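Local coordinates for NADP-dependent glyceraldehyde-3-phosphate dehydrogenase (Bacillus halodurans, PDB 3PRL), which probably catalyses the NADP-dependent, non-phosphorylating oxidation of glyceraldehyde 3-phosphate, as a member of the aldehyde dehydrogenase family, at residues 262-267 / 292-297. Residues are numbered along the deposited sequence; the frame is centred on the assembly and turned at random.
Sequences GKDPAI and RCTAIK
The ammonium group of Lys-297 ends beside Gly-262 and gathers backbone oxygens from both segments. NZ gives a hydrogen bond to Gly-262 O at 3.0 Å, arriving from above the carbonyl plane, and further ones to Arg-292 O, in that carbonyl's plane, and to Cys-293 O, at 3.1 Å and again from above. Its charge is met by a salt bridge to Glu-386, whose carboxylate also accepts the N-H of Gly-262. Replacing Lys-297 by an alanine is likely to leave Glu-386 without its cationic mate and the carbonyls of Arg-292 and Cys-293 without the amine that joins them to Gly-262.

Between the backbones, Lys-297 N donates an almost straight bond to Asp-264 O (2.9 Å, 177° at the hydrogen). This bond joins the chains of strands 264-268 and 296-302, which pair in parallel as the two strands of a beta-alpha-beta unit connected through helix 274-286, in the alpha/beta catalytic domain of the aldehyde dehydrogenase fold. Cys-293 lies in the loop leading into the second strand, its side chain about 6 Å from that of Glu-259, the predicted active-site residue.

The carboxylate of Asp-264 serves that same loop: OD2 accepts Ala-295 N at 2.9 Å on its anti side, tilted out of the carboxylate plane, and also bonds Thr-444, while OD1 takes the N-H of Gln-415. A water accepts from Asp-264 N and Lys-297 NZ and donates to Ala-295 O; a second links Lys-263 NZ, also bonded to Val-382 O, with Lys-297 O.

Ile-296 adds an apolar contact: its CG2, anti to the backbone N while CG1 lies beside it (chi1 -67°), meets Ala-266 CB at 3.7 Å, and Ile-281 of the connecting helix touches both side chains.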
ATOM      1  N   GLY D 262      19.275 -21.706 -13.605  1.00 25.75           N
ATOM      2  CA  GLY D 262      18.170 -21.600 -14.536  1.00 26.09           C
ATOM      3  C   GLY D 262      18.425 -22.402 -15.783  1.00 26.39           C
ATOM      4  O   GLY D 262      19.567 -22.719 -16.110  1.00 26.74           O
ATOM      5  N   LYS D 263      17.349 -22.774 -16.462  1.00 26.50           N
ATOM      6  CA  LYS D 263      17.458 -23.131 -17.878  1.00 26.75           C
ATOM      7  C   LYS D 263      16.352 -22.367 -18.617  1.00 26.72           C
ATOM      8  O   LYS D 263      15.362 -22.968 -19.068  1.00 27.51           O
ATOM      9  CB  LYS D 263      17.367 -24.649 -18.056  1.00 27.00           C
ATOM     10  CG  LYS D 263      17.810 -25.198 -19.422  1.00 24.43           C
ATOM     11  CD  LYS D 263      19.324 -25.430 -19.542  1.00 27.82           C
ATOM     12  CE  LYS D 263      19.637 -26.119 -20.873  1.00 25.39           C
ATOM     13  NZ  LYS D 263      21.093 -26.395 -21.129  1.00 28.84           N
ATOM     14  N   ASP D 264      16.494 -21.037 -18.693  1.00 25.39           N
ATOM     15  CA  ASP D 264      15.441 -20.191 -19.279  1.00 24.45           C
ATOM     16  C   ASP D 264      15.188 -20.575 -20.749  1.00 24.57           C
ATOM     17  O   ASP D 264      16.114 -20.630 -21.543  1.00 25.16           O
ATOM     18  CB  ASP D 264      15.748 -18.671 -19.169  1.00 23.41           C
ATOM     19  CG  ASP D 264      16.004 -18.196 -17.735  1.00 24.33           C
ATOM     20  OD1 ASP D 264      15.463 -18.784 -16.761  1.00 22.63           O
ATOM     21  OD2 ASP D 264      16.764 -17.210 -17.577  1.00 22.64           O
ATOM     22  N   PRO D 265      13.929 -20.881 -21.094  1.00 24.72           N
ATOM     23  CA  PRO D 265      13.592 -21.142 -22.494  1.00 25.69           C
ATOM     24  C   PRO D 265      13.284 -19.880 -23.270  1.00 27.00           C
ATOM     25  O   PRO D 265      12.795 -18.889 -22.703  1.00 27.16           O
ATOM     26  CB  PRO D 265      12.328 -21.993 -22.404  1.00 25.08           C
ATOM     27  CG  PRO D 265      11.692 -21.572 -21.073  1.00 22.10           C
ATOM     28  CD  PRO D 265      12.853 -21.300 -20.165  1.00 23.88           C
ATOM     29  N   ALA D 266      13.583 -19.915 -24.562  1.00 28.22           N
ATOM     30  CA  ALA D 266      13.088 -18.912 -25.474  1.00 29.28           C
ATOM     31  C   ALA D 266      12.045 -19.636 -26.303  1.00 30.77           C
ATOM     32  O   ALA D 266      12.328 -20.674 -26.891  1.00 31.17           O
ATOM     33  CB  ALA D 266      14.199 -18.400 -26.343  1.00 29.70           C
ATOM     34  N   ILE D 267      10.830 -19.103 -26.309  1.00 31.51           N
ATOM     35  CA  ILE D 267       9.767 -19.671 -27.129  1.00 32.51           C
ATOM     36  C   ILE D 267       9.517 -18.737 -28.304  1.00 33.60           C
ATOM     37  O   ILE D 267       9.256 -17.546 -28.104  1.00 33.95           O
ATOM     38  CB  ILE D 267       8.490 -19.906 -26.299  1.00 31.96           C
ATOM     39  CG1 ILE D 267       8.834 -20.793 -25.084  1.00 30.06           C
ATOM     40  CG2 ILE D 267       7.391 -20.501 -27.169  1.00 31.24           C
ATOM     41  CD1 ILE D 267       7.666 -21.169 -24.183  1.00 31.30           C
ATOM     42  N   ARG D 292      25.569 -17.118 -16.425  1.00 24.84           N
ATOM     43  CA  ARG D 292      24.514 -16.347 -15.803  1.00 25.24           C
ATOM     44  C   ARG D 292      23.403 -17.294 -15.419  1.00 25.41           C
ATOM     45  O   ARG D 292      23.064 -18.225 -16.180  1.00 25.55           O
ATOM     46  CB  ARG D 292      24.001 -15.282 -16.773  1.00 25.89           C
ATOM     47  CG  ARG D 292      24.998 -14.157 -17.017  1.00 27.60           C
ATOM     48  CD  ARG D 292      24.597 -13.242 -18.172  1.00 26.33           C
ATOM     49  NE  ARG D 292      23.547 -12.297 -17.813  1.00 27.44           N
ATOM     50  CZ  ARG D 292      22.422 -12.132 -18.510  1.00 26.13           C
ATOM     51  NH1 ARG D 292      22.207 -12.847 -19.616  1.00 27.77           N
ATOM     52  NH2 ARG D 292      21.517 -11.252 -18.112  1.00 27.08           N
ATOM     53  N   CYS D 293      22.844 -17.077 -14.237  1.00 25.16           N
ATOM     54  CA  CYS D 293      21.725 -17.889 -13.817  1.00 25.60           C
ATOM     55  C   CYS D 293      20.527 -17.498 -14.658  1.00 25.00           C
ATOM     56  O   CYS D 293      19.830 -18.361 -15.160  1.00 24.85           O
ATOM     57  CB  CYS D 293      21.463 -17.750 -12.320  1.00 25.71           C
ATOM     58  SG  CYS D 293      22.797 -18.465 -11.370  1.00 34.95           S
ATOM     59  N   THR D 294      20.331 -16.187 -14.819  1.00 25.12           N
ATOM     60  CA  THR D 294      19.308 -15.645 -15.687  1.00 25.53           C
ATOM     61  C   THR D 294      19.904 -15.395 -17.083  1.00 26.12           C
ATOM     62  O   THR D 294      20.750 -14.514 -17.265  1.00 26.40           O
ATOM     63  CB  THR D 294      18.729 -14.357 -15.106  1.00 25.40           C
ATOM     64  OG1 THR D 294      18.662 -14.462 -13.670  1.00 28.52           O
ATOM     65  CG2 THR D 294      17.343 -14.113 -15.657  1.00 28.72           C
ATOM     66  N   ALA D 295      19.449 -16.193 -18.042  1.00 26.39           N
ATOM     67  CA  ALA D 295      19.938 -16.198 -19.418  1.00 26.43           C
ATOM     68  C   ALA D 295      19.161 -17.241 -20.180  1.00 26.52           C
ATOM     69  O   ALA D 295      18.853 -18.303 -19.640  1.00 26.28           O
ATOM     70  CB  ALA D 295      21.416 -16.545 -19.468  1.00 27.07           C
ATOM     71  N   ILE D 296      18.875 -16.948 -21.445  1.00 26.61           N
ATOM     72  CA  ILE D 296      18.259 -17.907 -22.339  1.00 26.76           C
ATOM     73  C   ILE D 296      19.257 -19.048 -22.628  1.00 27.13           C
ATOM     74  O   ILE D 296      20.381 -18.816 -23.062  1.00 27.92           O
ATOM     75  CB  ILE D 296      17.821 -17.223 -23.649  1.00 26.75           C
ATOM     76  CG1 ILE D 296      16.674 -16.228 -23.399  1.00 25.25           C
ATOM     77  CG2 ILE D 296      17.527 -18.254 -24.738  1.00 26.28           C
ATOM     78  CD1 ILE D 296      15.332 -16.837 -23.073  1.00 26.27           C
ATOM     79  N   LYS D 297      18.838 -20.278 -22.384  1.00 26.62           N
ATOM     80  CA  LYS D 297      19.721 -21.425 -22.560  1.00 26.23           C
ATOM     81  C   LYS D 297      19.056 -22.525 -23.355  1.00 27.10           C
ATOM     82  O   LYS D 297      19.602 -23.600 -23.466  1.00 28.10           O
ATOM     83  CB  LYS D 297      20.148 -21.972 -21.198  1.00 25.30           C
ATOM     84  CG  LYS D 297      21.107 -21.088 -20.422  1.00 25.05           C
ATOM     85  CD  LYS D 297      21.111 -21.523 -19.004  1.00 24.25           C
ATOM     86  CE  LYS D 297      22.000 -20.657 -18.160  1.00 24.43           C
ATOM     87  NZ  LYS D 297      21.369 -20.487 -16.805  1.00 23.12           N
TER
HETATM   88  O   HOH W   1      22.156 -24.198 -22.297  1.00 13.20           O
HETATM   89  O   HOH W   2      18.688 -19.772 -17.475  1.00 13.52           O